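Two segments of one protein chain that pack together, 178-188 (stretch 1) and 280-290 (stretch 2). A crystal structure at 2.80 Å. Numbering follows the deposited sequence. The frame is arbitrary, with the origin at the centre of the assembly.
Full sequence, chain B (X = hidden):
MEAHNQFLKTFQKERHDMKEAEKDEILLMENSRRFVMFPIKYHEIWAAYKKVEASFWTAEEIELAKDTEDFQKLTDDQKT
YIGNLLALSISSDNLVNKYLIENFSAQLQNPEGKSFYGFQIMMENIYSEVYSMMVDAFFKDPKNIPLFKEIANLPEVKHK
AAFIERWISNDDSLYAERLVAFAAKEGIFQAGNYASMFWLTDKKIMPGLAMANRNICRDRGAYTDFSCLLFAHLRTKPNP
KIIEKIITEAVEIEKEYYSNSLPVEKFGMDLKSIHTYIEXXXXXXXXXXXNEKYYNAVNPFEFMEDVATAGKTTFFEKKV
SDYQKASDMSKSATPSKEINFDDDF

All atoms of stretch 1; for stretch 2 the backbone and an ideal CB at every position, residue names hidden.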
ATOM      1  N   ARG B 178      20.688  12.237   2.468  1.00 46.07           N
ATOM      2  CA  ARG B 178      20.087  10.910   2.367  1.00 44.26           C
ATOM      3  C   ARG B 178      19.530  10.690   0.966  1.00 43.66           C
ATOM      4  O   ARG B 178      19.520   9.571   0.462  1.00 44.24           O
ATOM      5  CB  ARG B 178      18.952  10.750   3.377  1.00 43.89           C
ATOM      6  CG  ARG B 178      19.333  11.045   4.813  1.00 42.13           C
ATOM      7  CD  ARG B 178      18.328  10.432   5.778  1.00 40.26           C
ATOM      8  NE  ARG B 178      17.153  11.264   6.033  1.00 38.37           N
ATOM      9  CZ  ARG B 178      17.159  12.331   6.820  1.00 37.35           C
ATOM     10  NH1 ARG B 178      18.279  12.699   7.420  1.00 36.03           N
ATOM     11  NH2 ARG B 178      16.042  13.014   7.030  1.00 35.94           N
ATOM     12  N   LEU B 179      19.055  11.757   0.337  1.00 42.49           N
ATOM     13  CA  LEU B 179      18.518  11.637  -1.008  1.00 41.92           C
ATOM     14  C   LEU B 179      19.633  11.249  -1.973  1.00 42.05           C
ATOM     15  O   LEU B 179      19.522  10.257  -2.688  1.00 42.42           O
ATOM     16  CB  LEU B 179      17.872  12.959  -1.433  1.00 40.47           C
ATOM     17  CG  LEU B 179      16.387  12.961  -1.805  1.00 38.82           C
ATOM     18  CD1 LEU B 179      15.598  11.927  -1.021  1.00 38.76           C
ATOM     19  CD2 LEU B 179      15.852  14.344  -1.548  1.00 38.25           C
ATOM     20  N   VAL B 180      20.721  12.014  -1.979  1.00 43.01           N
ATOM     21  CA  VAL B 180      21.843  11.721  -2.872  1.00 43.34           C
ATOM     22  C   VAL B 180      22.358  10.285  -2.662  1.00 43.17           C
ATOM     23  O   VAL B 180      22.632   9.565  -3.623  1.00 42.08           O
ATOM     24  CB  VAL B 180      22.997  12.732  -2.664  1.00 43.83           C
ATOM     25  CG1 VAL B 180      24.121  12.439  -3.641  1.00 44.41           C
ATOM     26  CG2 VAL B 180      22.488  14.153  -2.870  1.00 42.74           C
ATOM     27  N   ALA B 181      22.475   9.867  -1.407  1.00 42.91           N
ATOM     28  CA  ALA B 181      22.930   8.511  -1.104  1.00 42.89           C
ATOM     29  C   ALA B 181      21.952   7.502  -1.688  1.00 42.78           C
ATOM     30  O   ALA B 181      22.348   6.538  -2.349  1.00 43.05           O
ATOM     31  CB  ALA B 181      23.027   8.313   0.399  1.00 42.90           C
ATOM     32  N   PHE B 182      20.669   7.730  -1.433  1.00 42.25           N
ATOM     33  CA  PHE B 182      19.623   6.846  -1.920  1.00 42.10           C
ATOM     34  C   PHE B 182      19.763   6.616  -3.429  1.00 40.94           C
ATOM     35  O   PHE B 182      19.658   5.484  -3.900  1.00 39.84           O
ATOM     36  CB  PHE B 182      18.243   7.435  -1.596  1.00 42.75           C
ATOM     37  CG  PHE B 182      17.117   6.459  -1.759  1.00 44.15           C
ATOM     38  CD1 PHE B 182      15.887   6.874  -2.258  1.00 44.53           C
ATOM     39  CD2 PHE B 182      17.279   5.116  -1.403  1.00 44.24           C
ATOM     40  CE1 PHE B 182      14.833   5.966  -2.404  1.00 45.08           C
ATOM     41  CE2 PHE B 182      16.232   4.201  -1.544  1.00 42.69           C
ATOM     42  CZ  PHE B 182      15.007   4.627  -2.045  1.00 42.99           C
ATOM     43  N   ALA B 183      20.017   7.688  -4.179  1.00 40.21           N
ATOM     44  CA  ALA B 183      20.179   7.581  -5.629  1.00 41.73           C
ATOM     45  C   ALA B 183      21.411   6.762  -5.993  1.00 42.88           C
ATOM     46  O   ALA B 183      21.415   6.036  -6.991  1.00 42.75           O
ATOM     47  CB  ALA B 183      20.278   8.962  -6.255  1.00 42.85           C
ATOM     48  N   ALA B 184      22.466   6.912  -5.193  1.00 44.38           N
ATOM     49  CA  ALA B 184      23.695   6.162  -5.404  1.00 43.87           C
ATOM     50  C   ALA B 184      23.291   4.707  -5.309  1.00 42.80           C
ATOM     51  O   ALA B 184      23.541   3.925  -6.218  1.00 40.68           O
ATOM     52  CB  ALA B 184      24.711   6.492  -4.314  1.00 45.22           C
ATOM     53  N   LYS B 185      22.636   4.370  -4.201  1.00 43.63           N
ATOM     54  CA  LYS B 185      22.174   3.007  -3.952  1.00 46.80           C
ATOM     55  C   LYS B 185      21.169   2.493  -4.978  1.00 49.12           C
ATOM     56  O   LYS B 185      20.966   1.280  -5.118  1.00 49.51           O
ATOM     57  CB  LYS B 185      21.516   2.885  -2.575  1.00 44.60           C
ATOM     58  CG  LYS B 185      21.068   1.457  -2.331  1.00 44.62           C
ATOM     59  CD  LYS B 185      20.101   1.289  -1.193  1.00 45.64           C
ATOM     60  CE  LYS B 185      19.530  -0.117  -1.228  1.00 45.87           C
ATOM     61  NZ  LYS B 185      18.947  -0.431  -2.575  1.00 44.59           N
ATOM     62  N   GLU B 186      20.539   3.413  -5.692  1.00 50.93           N
ATOM     63  CA  GLU B 186      19.537   3.037  -6.668  1.00 52.74           C
ATOM     64  C   GLU B 186      20.082   2.965  -8.088  1.00 53.03           C
ATOM     65  O   GLU B 186      19.791   2.023  -8.824  1.00 52.63           O
ATOM     66  CB  GLU B 186      18.390   4.045  -6.611  1.00 55.02           C
ATOM     67  CG  GLU B 186      17.070   3.492  -7.057  1.00 59.29           C
ATOM     68  CD  GLU B 186      16.623   2.347  -6.178  1.00 62.60           C
ATOM     69  OE1 GLU B 186      16.475   2.569  -4.952  1.00 63.60           O
ATOM     70  OE2 GLU B 186      16.427   1.232  -6.713  1.00 63.07           O
ATOM     71  N   GLY B 187      20.874   3.967  -8.464  1.00 53.74           N
ATOM     72  CA  GLY B 187      21.416   4.023  -9.811  1.00 53.78           C
ATOM     73  C   GLY B 187      22.877   3.666  -9.974  1.00 53.05           C
ATOM     74  O   GLY B 187      23.242   2.989 -10.933  1.00 52.51           O
ATOM     75  N   ILE B 188      23.718   4.122  -9.054  1.00 53.41           N
ATOM     76  CA  ILE B 188      25.138   3.819  -9.141  1.00 53.56           C
ATOM     77  C   ILE B 188      25.353   2.334  -8.922  1.00 53.84           C
ATOM     78  O   ILE B 188      25.611   1.593  -9.865  1.00 52.52           O
ATOM     79  CB  ILE B 188      25.963   4.592  -8.084  1.00 54.09           C
ATOM     80  CG1 ILE B 188      25.755   6.099  -8.256  1.00 53.79           C
ATOM     81  CG2 ILE B 188      27.444   4.247  -8.232  1.00 53.02           C
ATOM     82  CD1 ILE B 188      26.508   6.940  -7.254  1.00 53.03           C
ATOM     83  N   UNK B 280      31.109   6.273 -15.801  1.00 72.10           N
ATOM     84  CA  UNK B 280      30.233   6.952 -16.743  1.00 71.22           C
ATOM     85  C   UNK B 280      28.932   7.332 -16.063  1.00 71.36           C
ATOM     86  O   UNK B 280      28.535   8.497 -16.052  1.00 71.76           O
ATOM     87  CB  UNK B 280      29.962   6.072 -17.965  1.00 71.22           C
ATOM     88  N   UNK B 281      28.264   6.325 -15.511  1.00 71.33           N
ATOM     89  CA  UNK B 281      27.008   6.521 -14.804  1.00 71.46           C
ATOM     90  C   UNK B 281      27.246   7.445 -13.618  1.00 72.03           C
ATOM     91  O   UNK B 281      26.508   8.404 -13.399  1.00 72.79           O
ATOM     92  CB  UNK B 281      26.419   5.185 -14.346  1.00 71.46           C
ATOM     93  N   UNK B 282      28.287   7.153 -12.854  1.00 72.12           N
ATOM     94  CA  UNK B 282      28.620   7.951 -11.689  1.00 72.27           C
ATOM     95  C   UNK B 282      28.653   9.450 -11.999  1.00 72.41           C
ATOM     96  O   UNK B 282      28.349  10.268 -11.132  1.00 72.44           O
ATOM     97  CB  UNK B 282      29.972   7.505 -11.127  1.00 72.27           C
ATOM     98  N   UNK B 283      29.017   9.812 -13.228  1.00 72.08           N
ATOM     99  CA  UNK B 283      29.076  11.225 -13.600  1.00 72.34           C
ATOM    100  C   UNK B 283      27.711  11.774 -13.964  1.00 71.03           C
ATOM    101  O   UNK B 283      27.362  12.888 -13.572  1.00 71.30           O
ATOM    102  CB  UNK B 283      30.040  11.425 -14.771  1.00 72.34           C
ATOM    103  N   UNK B 284      26.947  10.996 -14.724  1.00 69.32           N
ATOM    104  CA  UNK B 284      25.618  11.426 -15.115  1.00 66.94           C
ATOM    105  C   UNK B 284      24.787  11.756 -13.892  1.00 65.47           C
ATOM    106  O   UNK B 284      24.046  12.739 -13.873  1.00 64.74           O
ATOM    107  CB  UNK B 284      24.927  10.350 -15.955  1.00 66.94           C
ATOM    108  N   UNK B 285      24.910  10.927 -12.862  1.00 64.44           N
ATOM    109  CA  UNK B 285      24.180  11.143 -11.624  1.00 64.02           C
ATOM    110  C   UNK B 285      24.758  12.368 -10.922  1.00 64.63           C
ATOM    111  O   UNK B 285      24.023  13.153 -10.321  1.00 65.50           O
ATOM    112  CB  UNK B 285      24.247   9.909 -10.722  1.00 64.02           C
ATOM    113  N   UNK B 286      26.077  12.529 -11.000  1.00 64.62           N
ATOM    114  CA  UNK B 286      26.728  13.672 -10.371  1.00 64.41           C
ATOM    115  C   UNK B 286      26.127  14.939 -10.957  1.00 64.74           C
ATOM    116  O   UNK B 286      25.843  15.901 -10.241  1.00 65.10           O
ATOM    117  CB  UNK B 286      28.244  13.635 -10.573  1.00 64.41           C
ATOM    118  N   UNK B 287      25.932  14.926 -12.270  1.00 64.50           N
ATOM    119  CA  UNK B 287      25.356  16.062 -12.964  1.00 64.38           C
ATOM    120  C   UNK B 287      23.907  16.163 -12.540  1.00 63.65           C
ATOM    121  O   UNK B 287      23.346  17.253 -12.442  1.00 62.92           O
ATOM    122  CB  UNK B 287      25.488  15.927 -14.482  1.00 64.38           C
ATOM    123  N   UNK B 288      23.316  15.001 -12.286  1.00 63.50           N
ATOM    124  CA  UNK B 288      21.930  14.933 -11.870  1.00 63.10           C
ATOM    125  C   UNK B 288      21.640  15.786 -10.657  1.00 63.07           C
ATOM    126  O   UNK B 288      20.563  16.363 -10.553  1.00 63.86           O
ATOM    127  CB  UNK B 288      21.543  13.481 -11.581  1.00 63.10           C
ATOM    128  N   UNK B 289      22.587  15.874  -9.730  1.00 62.50           N
ATOM    129  CA  UNK B 289      22.372  16.686  -8.542  1.00 62.71           C
ATOM    130  C   UNK B 289      22.981  18.093  -8.669  1.00 63.04           C
ATOM    131  O   UNK B 289      22.926  18.893  -7.734  1.00 62.91           O
ATOM    132  CB  UNK B 289      22.960  15.974  -7.322  1.00 62.71           C
ATOM    133  N   UNK B 290      23.538  18.405  -9.836  1.00 62.99           N
ATOM    134  CA  UNK B 290      24.141  19.712 -10.023  1.00 63.60           C
ATOM    135  C   UNK B 290      25.548  19.745  -9.451  1.00 64.46           C
ATOM    136  O   UNK B 290      25.829  20.444  -8.474  1.00 64.33           O
ATOM    137  CB  UNK B 290      23.279  20.797  -9.375  1.00 63.60           C
TER

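The two helices run roughly antiparallel, at 145° between their N-to-C directions, with axes 10.3 Å apart at closest approach. Stretch 1 offers this neighbour a largely apolar surface made by Val 180, Ala 183, Gly 187 and Ile 188.

At position 280 no atom of stretch 1 lies within reach of the CB, so the contact sets no preference; the residue is Phe 280, which takes no part in it. Position 281 differs, because its CA-to-CB bond points toward stretch 1, where Gly 187 has no side chain to fill the gap. The ideal CB is 5.2 Å from Gly 187 O, a distance that suits a small or medium apolar side chain. The residue is Val 281, whose CG1 rests 4.0 Å from Gly 187 O.

Position 282 points sideways, its ideal CB 5.0 Å from Ile 188 CG2, and the CA atoms of 282 and Ile 188 are only 6.0 Å apart. A small residue is adequate here, and Ala 282 occupies the site. Positions 283 and 284 are out of reach and unconstrained by stretch 1; they are Asp 283 and Gly 284, where a CB would have had room.

Position 285 points toward the other helix, its ideal CB 4.8 Å from Ile 188 CG1, with Ala 183 and Gly 187 leaving space beyond. A branched or long aliphatic side chain such as leucine, isoleucine or methionine would suit it. Leu 285 (chi1 t, chi2 p) brings CD2 to 3.4 Å from Ile 188 CG1, while its CD1 lies 4.0 Å from Ala 183 CB.

Position 286 points away and 287 is out of reach, so many side chains would do; they are Leu 286 and Gln 287. At 288, also remote, an ideal CB would come 2.8 Å from the O of Leu 285, which favours glycine, and Gly 288 is found.

Position 289 points toward stretch 1, its ideal CB 4.8 Å from Val 180 CG2. The small Ala 183 leaves space for a large apolar group, aromatic or long aliphatic. Phe 289 (chi1 m) lays one ring face against Val 180, with Val 180 CG1 4.2 Å from the centroid of the Phe 289 ring; at the ring edge, CZ of Phe 289 is 3.4 Å from Ala 183 CB.

Position 290, beyond the helix, is the first to leave helical phi/psi, with positive phi (82°), where a CB would jam against the preceding carbonyl. Glycine is required, and Gly 290 is present.

Stretch 2 (280-290) FVADGLLQGFG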
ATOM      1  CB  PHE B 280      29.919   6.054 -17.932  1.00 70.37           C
ATOM      2  CG  PHE B 280      28.731   6.503 -18.713  1.00 68.86           C
ATOM      3  CD1 PHE B 280      28.684   7.785 -19.243  1.00 68.26           C
ATOM      4  CD2 PHE B 280      27.643   5.661 -18.892  1.00 68.16           C
ATOM      5  CE1 PHE B 280      27.567   8.223 -19.937  1.00 68.96           C
ATOM      6  CE2 PHE B 280      26.520   6.089 -19.585  1.00 67.66           C
ATOM      7  CZ  PHE B 280      26.480   7.370 -20.109  1.00 68.33           C
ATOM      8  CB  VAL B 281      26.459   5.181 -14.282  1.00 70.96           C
ATOM      9  CG1 VAL B 281      25.247   5.417 -13.402  1.00 71.88           C
ATOM     10  CG2 VAL B 281      26.097   4.286 -15.445  1.00 71.28           C
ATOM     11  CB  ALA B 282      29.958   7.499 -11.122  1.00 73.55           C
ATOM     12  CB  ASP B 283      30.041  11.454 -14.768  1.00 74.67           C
ATOM     13  CG  ASP B 283      31.500  11.391 -14.344  1.00 76.29           C
ATOM     14  OD1 ASP B 283      31.860  12.024 -13.328  1.00 76.18           O
ATOM     15  OD2 ASP B 283      32.290  10.715 -15.036  1.00 78.49           O
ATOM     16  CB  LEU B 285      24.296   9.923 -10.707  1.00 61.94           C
ATOM     17  CG  LEU B 285      23.509  10.030  -9.403  1.00 59.47           C
ATOM     18  CD1 LEU B 285      22.029  10.071  -9.722  1.00 60.67           C
ATOM     19  CD2 LEU B 285      23.822   8.854  -8.510  1.00 58.74           C
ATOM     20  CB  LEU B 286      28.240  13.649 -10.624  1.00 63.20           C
ATOM     21  CG  LEU B 286      29.147  13.508  -9.392  1.00 63.03           C
ATOM     22  CD1 LEU B 286      28.611  14.364  -8.253  1.00 62.93           C
ATOM     23  CD2 LEU B 286      29.213  12.064  -8.956  1.00 61.94           C
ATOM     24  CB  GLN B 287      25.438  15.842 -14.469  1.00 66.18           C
ATOM     25  CG  GLN B 287      24.948  17.007 -15.297  1.00 69.65           C
ATOM     26  CD  GLN B 287      25.076  16.735 -16.785  1.00 72.39           C
ATOM     27  OE1 GLN B 287      26.142  16.322 -17.264  1.00 73.27           O
ATOM     28  NE2 GLN B 287      23.995  16.972 -17.527  1.00 72.03           N
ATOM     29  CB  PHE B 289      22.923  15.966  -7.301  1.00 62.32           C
ATOM     30  CG  PHE B 289      22.189  14.695  -6.960  1.00 61.67           C
ATOM     31  CD1 PHE B 289      22.500  13.499  -7.594  1.00 61.02           C
ATOM     32  CD2 PHE B 289      21.152  14.708  -6.038  1.00 61.96           C
ATOM     33  CE1 PHE B 289      21.787  12.339  -7.315  1.00 59.85           C
ATOM     34  CE2 PHE B 289      20.437  13.552  -5.757  1.00 61.88           C
ATOM     35  CZ  PHE B 289      20.758  12.366  -6.401  1.00 60.17           C
TER
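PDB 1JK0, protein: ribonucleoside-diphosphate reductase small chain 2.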